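Local coordinates for protein amidohydrolase (Brucella melitensis biovar Abortus, PDB 4F0L) that binds a metal ion, modelled as iron(III), in an amidohydrolase barrel and probably acts as a deaminase, at residues R112-M117 and V125-Y130; G205-V210 and W427-K432; G257-E262 and D284-H289. All coordinates share one frame; numbering follows the deposited sequence.

Contact 1: residues R112-M117 and V125-Y130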
# COMPACT_ATOMS: atom_id res chain seq x y z
N ARG B 112 15.04 -10.40 12.69
CA ARG B 112 13.78 -10.70 12.01
C ARG B 112 13.39 -9.58 11.04
O ARG B 112 12.83 -9.84 9.99
CB ARG B 112 12.67 -10.95 13.02
CG ARG B 112 11.36 -11.42 12.43
CD ARG B 112 11.53 -12.78 11.73
NE ARG B 112 10.36 -13.23 10.97
CZ ARG B 112 10.03 -12.81 9.73
NH1 ARG B 112 10.77 -11.94 9.07
NH2 ARG B 112 8.94 -13.28 9.16
N LEU B 113 13.71 -8.35 11.41
CA LEU B 113 13.56 -7.22 10.49
C LEU B 113 14.40 -7.33 9.22
O LEU B 113 13.90 -7.11 8.10
CB LEU B 113 13.95 -5.94 11.19
CG LEU B 113 14.05 -4.73 10.27
CD1 LEU B 113 12.73 -4.45 9.57
CD2 LEU B 113 14.60 -3.48 11.01
N TYR B 114 15.66 -7.69 9.40
CA TYR B 114 16.55 -7.78 8.25
C TYR B 114 16.14 -8.95 7.35
O TYR B 114 16.27 -8.87 6.13
CB TYR B 114 18.04 -7.82 8.67
CG TYR B 114 18.52 -6.57 9.44
CD1 TYR B 114 17.89 -5.33 9.28
CD2 TYR B 114 19.60 -6.64 10.30
CE1 TYR B 114 18.31 -4.22 9.99
CE2 TYR B 114 20.02 -5.54 10.98
CZ TYR B 114 19.38 -4.33 10.84
OH TYR B 114 19.79 -3.21 11.53
N VAL B 115 15.63 -10.03 7.94
CA VAL B 115 15.06 -11.10 7.14
C VAL B 115 13.86 -10.60 6.30
O VAL B 115 13.74 -10.88 5.10
CB VAL B 115 14.66 -12.31 8.00
CG1 VAL B 115 13.63 -13.19 7.28
CG2 VAL B 115 15.90 -13.09 8.44
N ASP B 116 12.96 -9.88 6.95
CA ASP B 116 11.81 -9.28 6.27
C ASP B 116 12.29 -8.34 5.11
O ASP B 116 11.79 -8.40 3.97
CB ASP B 116 11.01 -8.51 7.32
CG ASP B 116 9.53 -8.59 7.12
OD1 ASP B 116 9.14 -8.50 5.94
OD2 ASP B 116 8.76 -8.67 8.15
N MET B 117 13.27 -7.48 5.39
CA MET B 117 13.83 -6.59 4.34
C MET B 117 14.42 -7.40 3.19
O MET B 117 14.15 -7.12 2.05
CB MET B 117 14.93 -5.70 4.92
CG MET B 117 14.40 -4.58 5.83
SD MET B 117 15.76 -3.56 6.42
CE MET B 117 14.90 -2.19 7.21
N VAL B 125 21.14 -2.32 4.50
CA VAL B 125 20.39 -1.47 5.37
C VAL B 125 21.26 -0.38 5.94
O VAL B 125 22.43 -0.60 6.26
CB VAL B 125 19.67 -2.25 6.51
CG1 VAL B 125 20.66 -2.99 7.41
CG2 VAL B 125 18.76 -1.28 7.31
N GLY B 126 20.67 0.81 6.03
CA GLY B 126 21.26 1.95 6.71
C GLY B 126 20.64 2.09 8.06
O GLY B 126 19.54 2.60 8.19
N GLU B 127 21.29 1.53 9.06
CA GLU B 127 20.76 1.47 10.41
C GLU B 127 21.13 2.74 11.19
O GLU B 127 22.27 2.93 11.58
CB GLU B 127 21.26 0.24 11.16
CG GLU B 127 20.62 0.04 12.52
CD GLU B 127 19.10 -0.14 12.48
OE1 GLU B 127 18.57 -0.76 11.52
OE2 GLU B 127 18.43 0.33 13.43
N PHE B 128 20.13 3.57 11.38
CA PHE B 128 20.25 4.89 11.99
C PHE B 128 19.99 4.59 13.46
O PHE B 128 18.83 4.58 13.94
CB PHE B 128 19.17 5.78 11.35
CG PHE B 128 19.26 7.25 11.68
CD1 PHE B 128 18.76 7.74 12.88
CD2 PHE B 128 19.71 8.15 10.76
CE1 PHE B 128 18.77 9.11 13.16
CE2 PHE B 128 19.72 9.51 11.02
CZ PHE B 128 19.25 9.99 12.23
N HIS B 129 21.10 4.35 14.16
CA HIS B 129 21.09 3.62 15.41
C HIS B 129 21.26 4.50 16.62
O HIS B 129 22.37 5.02 16.86
CB HIS B 129 22.24 2.61 15.37
CG HIS B 129 22.41 1.86 16.64
ND1 HIS B 129 21.43 1.10 17.14
CD2 HIS B 129 23.48 1.77 17.53
CE1 HIS B 129 21.86 0.53 18.29
NE2 HIS B 129 23.12 0.95 18.53
N TYR B 130 20.20 4.67 17.39
CA TYR B 130 20.30 5.54 18.57
C TYR B 130 20.02 4.89 19.92
O TYR B 130 20.04 5.56 20.94
CB TYR B 130 19.44 6.82 18.42
CG TYR B 130 17.97 6.66 18.18
CD1 TYR B 130 17.08 6.45 19.23
CD2 TYR B 130 17.43 6.84 16.91
CE1 TYR B 130 15.71 6.35 19.01
CE2 TYR B 130 16.06 6.76 16.69
CZ TYR B 130 15.21 6.52 17.73
OH TYR B 130 13.86 6.44 17.50
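Y114 and E127 make the single hydrogen bond of this contact: the phenol OH of Y114 donates to OE1 of E127 over 2.7 Å. The oxygen lies at the ring's edge, near its plane, whereas the phenol meets the carboxylate from above, 55° out of that group's plane. E127 can offer OE1 here because its chain folds at chi2 (60°), swinging the carboxylate back toward the helix. OE1 is shared with S66 OG, while OE2 takes the backbone N of A68; the three bonds together should fix the group's rotation.

The apolar part centres on V125, whose two methyls divide the work. V125 CG1 sits over one face of the Y114 ring, offset toward the rim; its 4.0 Å separation from the ring centroid, close to the normal, makes this a CH-pi contact. The ring atom nearest CG1 of V125 is CE1 of Y114, at 3.7 Å. CG2 of V125 turns to M117, where its distance to SD is 3.9 Å and to the terminal CE 4.0 Å. An extended M117 chain carries the thioether out from the helix to reach this methyl.

The axes of helix 112-117 and strand 125-129 run roughly antiparallel (146°) and are 11.3 Å apart at closest approach. All four touching residues are buried, and I150 of helix 145-157 also packs on Y114 and E127. The side chain of E127 is about 5 Å from that of H67, an iron ligand. The arrangement is that of a barrel strand and the helix preceding it in the TIM-barrel fold of amidohydrolases, close to the metal site: E127 bonds A68 N, next to H67, and the following residue, F128, offers its carbonyl O to H67 ND1.

Contact 2: residues G205-V210 and W427-K432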
# COMPACT_ATOMS: atom_id res chain seq x y z
N GLY B 205 36.27 -7.24 9.36
CA GLY B 205 35.82 -8.52 8.86
C GLY B 205 34.35 -8.59 8.46
O GLY B 205 33.90 -9.62 7.96
N PHE B 206 33.57 -7.54 8.68
CA PHE B 206 32.21 -7.49 8.14
C PHE B 206 32.35 -7.03 6.69
O PHE B 206 32.43 -5.82 6.43
CB PHE B 206 31.32 -6.53 8.93
CG PHE B 206 29.82 -6.68 8.65
CD1 PHE B 206 29.34 -6.68 7.35
CD2 PHE B 206 28.92 -6.86 9.67
CE1 PHE B 206 27.99 -6.82 7.08
CE2 PHE B 206 27.54 -6.98 9.42
CZ PHE B 206 27.08 -6.97 8.12
N GLU B 207 32.44 -7.97 5.75
CA GLU B 207 32.63 -7.59 4.35
C GLU B 207 31.60 -6.59 3.82
O GLU B 207 30.39 -6.79 3.96
CB GLU B 207 32.58 -8.83 3.46
CG GLU B 207 33.92 -9.44 3.14
CD GLU B 207 33.91 -9.97 1.73
OE1 GLU B 207 34.77 -9.57 0.90
OE2 GLU B 207 33.00 -10.77 1.42
N GLY B 208 32.09 -5.53 3.16
CA GLY B 208 31.22 -4.50 2.58
C GLY B 208 30.61 -3.47 3.52
O GLY B 208 29.89 -2.55 3.08
N ALA B 209 30.86 -3.61 4.83
CA ALA B 209 30.24 -2.75 5.81
C ALA B 209 30.76 -1.36 5.60
O ALA B 209 31.92 -1.17 5.23
CB ALA B 209 30.53 -3.20 7.23
N VAL B 210 29.90 -0.39 5.89
CA VAL B 210 30.29 0.99 5.92
C VAL B 210 29.92 1.56 7.29
O VAL B 210 28.87 1.21 7.84
CB VAL B 210 29.61 1.78 4.78
CG1 VAL B 210 29.94 3.27 4.89
CG2 VAL B 210 30.08 1.25 3.41
N TRP B 427 20.23 -12.24 -3.67
CA TRP B 427 21.62 -12.47 -3.37
C TRP B 427 22.25 -11.27 -2.76
O TRP B 427 22.03 -10.13 -3.22
CB TRP B 427 22.38 -12.73 -4.63
CG TRP B 427 22.01 -13.97 -5.42
CD1 TRP B 427 22.69 -15.17 -5.48
CD2 TRP B 427 20.87 -14.14 -6.32
NE1 TRP B 427 22.07 -16.05 -6.33
CE2 TRP B 427 20.97 -15.48 -6.87
CE3 TRP B 427 19.80 -13.33 -6.69
CZ2 TRP B 427 20.03 -15.98 -7.76
CZ3 TRP B 427 18.90 -13.82 -7.63
CH2 TRP B 427 19.00 -15.12 -8.14
N VAL B 428 23.08 -11.49 -1.74
CA VAL B 428 23.94 -10.45 -1.17
C VAL B 428 25.38 -11.00 -1.11
O VAL B 428 25.63 -12.07 -0.55
CB VAL B 428 23.45 -10.02 0.23
CG1 VAL B 428 24.46 -9.08 0.89
CG2 VAL B 428 22.06 -9.35 0.13
N ARG B 429 26.31 -10.26 -1.70
CA ARG B 429 27.70 -10.69 -1.83
C ARG B 429 27.75 -12.07 -2.43
O ARG B 429 28.54 -12.91 -2.02
CB ARG B 429 28.49 -10.61 -0.52
CG ARG B 429 28.47 -9.22 0.13
CD ARG B 429 29.45 -9.09 1.29
NE ARG B 429 29.17 -10.05 2.34
CZ ARG B 429 28.20 -9.92 3.24
NH1 ARG B 429 27.41 -8.83 3.26
NH2 ARG B 429 28.01 -10.88 4.15
N GLY B 430 26.91 -12.28 -3.45
CA GLY B 430 26.88 -13.52 -4.15
C GLY B 430 26.24 -14.68 -3.40
O GLY B 430 26.15 -15.77 -3.95
N VAL B 431 25.75 -14.47 -2.18
CA VAL B 431 25.13 -15.58 -1.40
C VAL B 431 23.62 -15.48 -1.50
O VAL B 431 23.04 -14.44 -1.20
CB VAL B 431 25.54 -15.55 0.10
CG1 VAL B 431 24.82 -16.67 0.88
CG2 VAL B 431 27.06 -15.64 0.23
N LYS B 432 22.96 -16.56 -1.94
CA LYS B 432 21.50 -16.53 -2.08
C LYS B 432 20.84 -16.60 -0.73
O LYS B 432 20.81 -17.65 -0.13
CB LYS B 432 20.98 -17.69 -2.97
CG LYS B 432 19.51 -17.50 -3.31
CD LYS B 432 18.91 -18.68 -4.05
CE LYS B 432 19.32 -18.71 -5.50
NZ LYS B 432 18.65 -19.81 -6.24
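R429 reaches from the tight hairpin between strands 422-428 and 431-435 to E207 in the loop ahead of strand 210-215. Two beta turns face each other here: type I' from V428 to V431, type II from F206 to A209. The hairpin turn is closed by a pair of backbone bonds between V428 and V431, and the loop turn by A209 N to F206 O.

Followed outward, the arginine leaves its turn with CB pointing to the loop, and CG lies opposite the carbonyl carbon (chi1 -56°). Contact across the gap starts at CD: R429 CD is 3.6 Å from E207 O. The same R429 CD is 3.8 Å from E207 CB. At chi3 (-60°) the chain bends, and this kink lays the guanidinium alongside the loop instead of driving it straight in. R429 NE then comes to 3.8 Å from E207 CB. Beyond it, the carbonyl O of E207 stands over one face of the guanidinium, so no N-H is aimed at it and no hydrogen bond results. At the tip, R429 NH1 is 3.7 Å from E207 O and approaches the F206 ring obliquely.

Opposite charges probably add a weak attraction. The E207 carboxylate and the guanidinium have planes 78° apart, with OE2 of E207 and NE of R429 4.0 Å from each other, beyond salt-bridge range. At this surface position solvent would probably weaken the pull further.

Both turns are tied down by other residues: D394 OD1 accepts from the backbone N of R429, and R124 NH2 donates to the G208 carbonyl. F206 also packs on A154 and T155 of helix 145-157. Its ring presents CE1 as the atom closest to the arginine, F206 CE1 lying 4.4 Å from R429 NH1.

Contact 3: residues G257-E262 and D284-H289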
# COMPACT_ATOMS: atom_id res chain seq x y z
N GLY B 257 15.94 32.18 12.52
CA GLY B 257 15.46 32.97 11.40
C GLY B 257 15.49 32.19 10.09
O GLY B 257 15.18 32.72 9.04
N LYS B 258 15.87 30.92 10.16
CA LYS B 258 16.04 30.08 8.96
C LYS B 258 15.28 28.76 9.11
O LYS B 258 15.05 28.26 10.21
CB LYS B 258 17.52 29.76 8.73
CG LYS B 258 18.38 30.93 8.26
CD LYS B 258 19.86 30.54 8.27
CE LYS B 258 20.79 31.73 8.08
NZ LYS B 258 21.56 31.68 6.80
N ARG B 259 14.91 28.19 7.97
CA ARG B 259 14.29 26.87 7.93
C ARG B 259 15.39 25.82 8.11
O ARG B 259 16.58 26.12 8.02
CB ARG B 259 13.54 26.67 6.61
CG ARG B 259 12.46 27.70 6.29
CD ARG B 259 12.02 27.57 4.82
NE ARG B 259 11.45 26.24 4.57
CZ ARG B 259 10.18 25.91 4.78
NH1 ARG B 259 9.30 26.84 5.18
NH2 ARG B 259 9.78 24.67 4.59
N PRO B 260 15.01 24.56 8.40
CA PRO B 260 16.04 23.57 8.72
C PRO B 260 17.02 23.26 7.57
O PRO B 260 18.23 23.32 7.78
CB PRO B 260 15.22 22.32 9.14
CG PRO B 260 13.96 22.94 9.69
CD PRO B 260 13.67 24.11 8.78
N VAL B 261 16.54 22.93 6.37
CA VAL B 261 17.47 22.51 5.32
C VAL B 261 18.35 23.72 4.98
O VAL B 261 19.56 23.62 4.89
CB VAL B 261 16.76 21.95 4.07
CG1 VAL B 261 17.77 21.76 2.93
CG2 VAL B 261 16.01 20.65 4.41
N GLU B 262 17.73 24.88 4.85
CA GLU B 262 18.45 26.11 4.60
C GLU B 262 19.56 26.33 5.64
O GLU B 262 20.70 26.65 5.32
CB GLU B 262 17.42 27.26 4.63
CG GLU B 262 17.99 28.64 4.46
CD GLU B 262 17.01 29.74 4.76
OE1 GLU B 262 15.94 29.51 5.38
OE2 GLU B 262 17.34 30.87 4.37
N ASP B 284 10.95 26.04 -2.42
CA ASP B 284 11.44 25.71 -3.75
C ASP B 284 12.95 25.98 -3.80
O ASP B 284 13.69 25.17 -4.37
CB ASP B 284 10.65 26.44 -4.86
CG ASP B 284 9.24 25.84 -5.08
OD1 ASP B 284 8.91 24.75 -4.53
OD2 ASP B 284 8.44 26.45 -5.83
N GLU B 285 13.40 27.05 -3.15
CA GLU B 285 14.82 27.39 -3.09
C GLU B 285 15.64 26.37 -2.31
O GLU B 285 16.72 25.98 -2.76
CB GLU B 285 15.06 28.79 -2.49
N GLU B 286 15.16 25.93 -1.14
CA GLU B 286 15.83 24.87 -0.39
C GLU B 286 15.94 23.59 -1.21
O GLU B 286 16.98 22.95 -1.22
CB GLU B 286 15.05 24.52 0.87
CG GLU B 286 15.40 25.32 2.10
CD GLU B 286 14.45 25.03 3.25
OE1 GLU B 286 13.23 24.92 3.01
OE2 GLU B 286 14.93 24.89 4.38
N THR B 287 14.88 23.26 -1.92
CA THR B 287 14.84 22.02 -2.72
C THR B 287 15.93 22.03 -3.78
O THR B 287 16.72 21.07 -3.91
CB THR B 287 13.46 21.83 -3.39
OG1 THR B 287 12.45 21.82 -2.39
CG2 THR B 287 13.39 20.53 -4.24
N LYS B 288 16.01 23.13 -4.51
CA LYS B 288 17.02 23.31 -5.55
C LYS B 288 18.45 23.31 -5.01
O LYS B 288 19.31 22.64 -5.58
CB LYS B 288 16.77 24.61 -6.33
CG LYS B 288 15.49 24.57 -7.16
CD LYS B 288 15.13 25.95 -7.74
CE LYS B 288 13.99 25.80 -8.75
NZ LYS B 288 13.19 27.03 -8.96
N HIS B 289 18.68 24.03 -3.92
CA HIS B 289 20.02 24.12 -3.34
C HIS B 289 20.43 22.77 -2.83
O HIS B 289 21.59 22.39 -2.95
CB HIS B 289 20.09 25.13 -2.20
CG HIS B 289 19.93 26.57 -2.64
ND1 HIS B 289 19.25 27.49 -1.91
CD2 HIS B 289 20.41 27.25 -3.76
CE1 HIS B 289 19.29 28.70 -2.53
NE2 HIS B 289 20.01 28.56 -3.66
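E286 projects from helix 284-293 onto the first turn of helix 260-267, where R259 is the N-cap residue, and its carboxylate takes part in binding that helix start. The helix also has half of the exchange that defines a capping box, the backbone N of R259 giving a hydrogen bond to OE1 of E262 over 3.1 Å. E262 meets that N-H on its anti side, reaching back along an extended chain.

The charged interaction joins R259 and E286. NE of R259 donates to OE1 of E286 at 2.7 Å, with an N-H...O angle of 151°, in a salt bridge. The oxygen is near the guanidinium edge but tilted 18° out of its plane, while NE comes from above the carboxylate plane; the two planes are almost perpendicular. A bend at chi3 (62°) in R259 turns NE to the acid. OE1 of E286 has a second donor in the backbone N of S283, just before its own helix, and R259 NH2 makes a weak bond to the H281 carbonyl.

The second oxygen serves the backbone. OE2 of E286 accepts from E262 N at 2.8 Å through its anti lone pair, away from OE1. V261 N is also close, 3.2 Å from E286 OE2. A negative group beside the first-turn amides of a helix would be expected to be stabilised by the helix dipole, adding to the effect of the arginine.

Close van der Waals contacts complete the interface. E286 is buried; its chain is extended beyond CG, and E286 CG lies 3.8 Å from E262 CB. OE2 of E286 has three CB atoms of the opposing segment near it, those of R259, V261 and E262, the nearest being R259 CB at 3.2 Å.

How the contacts relate
From the N terminus, the chain first closes contact 1, a short loop of seven residues joining helix 103-119 to strand 122-129. Contact 2 opens later, at 205-210, and does not close until 427-432, so it spans 216 intervening residues. Contact 3 lies wholly within that span, tying the start of helix 260-267 to helix 284-293 across 21 residues. None of the three cross. Contacts 1 and 2 reach the same sheet, which holds barrel strands 122-129 and 210-215 and the 422-435 hairpin, whereas contact 3 joins helices near the parallel sheet that includes strand 238-242. Contacts 2 and 3 lie on opposite sides of the chain's centre, with centres about 37 Å apart.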